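Local atomic coordinates of argonaute protein (Marinitoga piezophila, PDB entry 5I4A), a protein that uses short guide RNAs with a 5'-hydroxyl end to bind complementary target strands and cleave single-stranded DNA, possibly in defence against mobile genetic elements. Residues F119-N124 with H226-N231. Residues are numbered along the deposited sequence; the frame is centred on the assembly and turned at random.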
ATOM      1  N   PHE A 119      -8.004  -0.370  28.325  1.00 57.16           N
ATOM      2  CA  PHE A 119      -7.665  -1.382  29.314  1.00 58.84           C
ATOM      3  C   PHE A 119      -6.189  -1.728  29.200  1.00 56.45           C
ATOM      4  O   PHE A 119      -5.647  -1.828  28.096  1.00 54.27           O
ATOM      5  CB  PHE A 119      -8.533  -2.647  29.169  1.00 54.36           C
ATOM      6  CG  PHE A 119      -8.435  -3.316  27.824  1.00 54.33           C
ATOM      7  CD1 PHE A 119      -7.468  -4.281  27.580  1.00 56.11           C
ATOM      8  CD2 PHE A 119      -9.334  -3.008  26.816  1.00 54.18           C
ATOM      9  CE1 PHE A 119      -7.386  -4.906  26.350  1.00 54.44           C
ATOM     10  CE2 PHE A 119      -9.257  -3.631  25.584  1.00 54.16           C
ATOM     11  CZ  PHE A 119      -8.282  -4.580  25.350  1.00 54.28           C
ATOM     12  N   SER A 120      -5.541  -1.888  30.351  1.00 62.95           N
ATOM     13  CA  SER A 120      -4.152  -2.316  30.374  1.00 60.14           C
ATOM     14  C   SER A 120      -4.054  -3.780  29.966  1.00 56.70           C
ATOM     15  O   SER A 120      -4.913  -4.598  30.307  1.00 59.00           O
ATOM     16  CB  SER A 120      -3.558  -2.113  31.768  1.00 57.98           C
ATOM     17  OG  SER A 120      -2.185  -2.469  31.802  1.00 62.07           O
ATOM     18  N   LEU A 121      -3.002  -4.106  29.223  1.00 58.30           N
ATOM     19  CA  LEU A 121      -2.809  -5.472  28.759  1.00 56.22           C
ATOM     20  C   LEU A 121      -2.416  -6.376  29.919  1.00 60.28           C
ATOM     21  O   LEU A 121      -1.528  -6.037  30.708  1.00 62.75           O
ATOM     22  CB  LEU A 121      -1.735  -5.514  27.673  1.00 54.81           C
ATOM     23  CG  LEU A 121      -2.118  -4.972  26.294  1.00 54.61           C
ATOM     24  CD1 LEU A 121      -0.923  -4.979  25.369  1.00 59.81           C
ATOM     25  CD2 LEU A 121      -3.234  -5.795  25.699  1.00 54.63           C
ATOM     26  N   ASP A 122      -3.087  -7.526  30.026  1.00 58.13           N
ATOM     27  CA  ASP A 122      -2.681  -8.527  31.008  1.00 58.73           C
ATOM     28  C   ASP A 122      -1.224  -8.924  30.807  1.00 61.97           C
ATOM     29  O   ASP A 122      -0.487  -9.132  31.778  1.00 63.76           O
ATOM     30  CB  ASP A 122      -3.581  -9.760  30.904  1.00 55.54           C
ATOM     31  CG  ASP A 122      -5.056  -9.421  30.999  1.00 58.96           C
ATOM     32  OD1 ASP A 122      -5.431  -8.579  31.844  1.00 62.36           O
ATOM     33  OD2 ASP A 122      -5.846 -10.004  30.225  1.00 62.41           O
ATOM     34  N   SER A 123      -0.790  -9.016  29.547  1.00 63.64           N
ATOM     35  CA  SER A 123       0.549  -9.511  29.256  1.00 55.60           C
ATOM     36  C   SER A 123       1.621  -8.501  29.651  1.00 61.42           C
ATOM     37  O   SER A 123       2.699  -8.887  30.120  1.00 64.01           O
ATOM     38  CB  SER A 123       0.661  -9.861  27.770  1.00 55.43           C
ATOM     39  OG  SER A 123       2.006 -10.119  27.404  1.00 66.26           O
ATOM     40  N   ASN A 124       1.355  -7.208  29.469  1.00 65.53           N
ATOM     41  CA  ASN A 124       2.331  -6.170  29.787  1.00 61.80           C
ATOM     42  C   ASN A 124       1.604  -5.033  30.491  1.00 63.66           C
ATOM     43  O   ASN A 124       0.770  -4.352  29.886  1.00 60.85           O
ATOM     44  CB  ASN A 124       3.048  -5.679  28.536  1.00 58.36           C
ATOM     45  CG  ASN A 124       4.356  -4.993  28.854  1.00 57.53           C
ATOM     46  OD1 ASN A 124       4.404  -4.065  29.660  1.00 61.95           O
ATOM     47  ND2 ASN A 124       5.431  -5.455  28.232  1.00 60.40           N
ATOM     48  N   HIS A 226      -3.074 -10.155  19.337  1.00 74.23           N
ATOM     49  CA  HIS A 226      -3.811 -10.943  18.353  1.00 71.87           C
ATOM     50  C   HIS A 226      -5.192 -11.329  18.870  1.00 75.02           C
ATOM     51  O   HIS A 226      -6.180 -11.250  18.131  1.00 75.66           O
ATOM     52  CB  HIS A 226      -3.010 -12.187  17.969  1.00 63.68           C
ATOM     53  CG  HIS A 226      -1.801 -11.895  17.136  1.00 60.47           C
ATOM     54  ND1 HIS A 226      -1.765 -10.877  16.207  1.00 60.45           N
ATOM     55  CD2 HIS A 226      -0.584 -12.487  17.092  1.00 60.43           C
ATOM     56  CE1 HIS A 226      -0.579 -10.854  15.625  1.00 60.40           C
ATOM     57  NE2 HIS A 226       0.157 -11.821  16.145  1.00 60.39           N
ATOM     58  N   GLU A 227      -5.280 -11.756  20.134  1.00 73.91           N
ATOM     59  CA  GLU A 227      -6.570 -12.127  20.710  1.00 76.34           C
ATOM     60  C   GLU A 227      -7.557 -10.968  20.638  1.00 77.92           C
ATOM     61  O   GLU A 227      -8.704 -11.136  20.206  1.00 74.26           O
ATOM     62  CB  GLU A 227      -6.389 -12.581  22.157  1.00 68.26           C
ATOM     63  CG  GLU A 227      -5.923 -14.018  22.305  1.00 60.70           C
ATOM     64  CD  GLU A 227      -5.248 -14.278  23.637  1.00 60.68           C
ATOM     65  OE1 GLU A 227      -5.168 -13.339  24.461  1.00 60.67           O
ATOM     66  OE2 GLU A 227      -4.791 -15.419  23.857  1.00 61.27           O
ATOM     67  N   ILE A 228      -7.119  -9.779  21.057  1.00 78.12           N
ATOM     68  CA  ILE A 228      -7.984  -8.602  21.041  1.00 73.20           C
ATOM     69  C   ILE A 228      -8.508  -8.338  19.637  1.00 70.88           C
ATOM     70  O   ILE A 228      -9.691  -8.032  19.444  1.00 76.82           O
ATOM     71  CB  ILE A 228      -7.225  -7.385  21.602  1.00 63.76           C
ATOM     72  CG1 ILE A 228      -6.998  -7.560  23.101  1.00 60.65           C
ATOM     73  CG2 ILE A 228      -7.970  -6.096  21.310  1.00 60.66           C
ATOM     74  CD1 ILE A 228      -5.917  -6.681  23.643  1.00 60.59           C
ATOM     75  N   TYR A 229      -7.644  -8.467  18.631  1.00 60.67           N
ATOM     76  CA  TYR A 229      -8.069  -8.201  17.263  1.00 60.68           C
ATOM     77  C   TYR A 229      -9.045  -9.248  16.738  1.00 61.12           C
ATOM     78  O   TYR A 229      -9.817  -8.946  15.820  1.00 61.75           O
ATOM     79  CB  TYR A 229      -6.854  -8.120  16.339  1.00 60.62           C
ATOM     80  CG  TYR A 229      -6.418  -6.710  16.015  1.00 60.58           C
ATOM     81  CD1 TYR A 229      -7.198  -5.892  15.207  1.00 60.60           C
ATOM     82  CD2 TYR A 229      -5.222  -6.197  16.507  1.00 60.52           C
ATOM     83  CE1 TYR A 229      -6.805  -4.601  14.901  1.00 60.56           C
ATOM     84  CE2 TYR A 229      -4.820  -4.905  16.205  1.00 60.49           C
ATOM     85  CZ  TYR A 229      -5.616  -4.112  15.401  1.00 62.87           C
ATOM     86  OH  TYR A 229      -5.227  -2.828  15.097  1.00 60.47           O
ATOM     87  N   LYS A 230      -9.047 -10.458  17.305  1.00 60.91           N
ATOM     88  CA  LYS A 230      -9.795 -11.560  16.703  1.00 60.80           C
ATOM     89  C   LYS A 230     -11.287 -11.493  17.035  1.00 60.87           C
ATOM     90  O   LYS A 230     -12.132 -11.467  16.130  1.00 66.73           O
ATOM     91  CB  LYS A 230      -9.200 -12.903  17.140  1.00 60.80           C
ATOM     92  CG  LYS A 230      -9.804 -14.089  16.403  1.00 60.84           C
ATOM     93  CD  LYS A 230      -9.443 -15.405  17.066  1.00 61.54           C
ATOM     94  CE  LYS A 230      -9.918 -16.594  16.240  1.00 60.89           C
ATOM     95  NZ  LYS A 230     -11.379 -16.547  15.945  1.00 60.95           N
ATOM     96  N   ASN A 231     -11.635 -11.466  18.324  1.00 60.89           N
ATOM     97  CA  ASN A 231     -13.038 -11.481  18.721  1.00 66.43           C
ATOM     98  C   ASN A 231     -13.342 -10.333  19.678  1.00 70.85           C
ATOM     99  O   ASN A 231     -14.198 -10.464  20.562  1.00 74.27           O
ATOM    100  CB  ASN A 231     -13.419 -12.821  19.351  1.00 70.11           C
ATOM    101  CG  ASN A 231     -13.028 -14.002  18.474  1.00 77.55           C
ATOM    102  OD1 ASN A 231     -12.050 -14.708  18.749  1.00 84.69           O
ATOM    103  ND2 ASN A 231     -13.787 -14.220  17.410  1.00 72.30           N
TER
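Ile-228 reaches from its helix to Phe-119 and Leu-121, and its CD1 methyl does most of the touching. This methyl lies 3.6 Å from Phe-119 CE1 and equally close to Phe-119 CZ. It meets the ring at the edge, near the ring plane, not over a face. Ile-228 CG1 follows in the same plane, 3.9 Å from Phe-119 CZ. The two side chains approach from opposite directions. The phenyl reaches the helix because CG of Phe-119 sits between the backbone N and the carbonyl carbon (chi1 59°).

Leu-121 comes in obliquely and adds one methyl. Its CD2 is 3.5 Å from Ile-228 CD1, slightly tighter than usual for two carbons. Ile-228 CD1 thus meets a leucine methyl and a ring edge in directions roughly at right angles. CD1 lies roughly anti to CA (chi2 161°), which extends the arm away from the helix. The backbones stay apart, at 9.8 Å between the CA atoms of Leu-121 and Ile-228.

Phe-152 of strand 143-156 touches both Phe-119 and Ile-228, while Lys-232 makes a cation-pi contact with the Phe-119 ring. Nearby, the Glu-224 carboxylate accepts hydrogen bonds from the backbone N atoms of Asp-122 and Ser-123.

The contact joins the end of strand 111-120 and the loop just after it, in linker L1, to helix 222-231 in linker L2, away from the catalytic residues. No hydrogen bond crosses between the two segments. Their direct association is small and apolar. It rests mainly on van der Waals and hydrophobic contact of the Ile-228 CD1 end, with no polar bond to fix its direction.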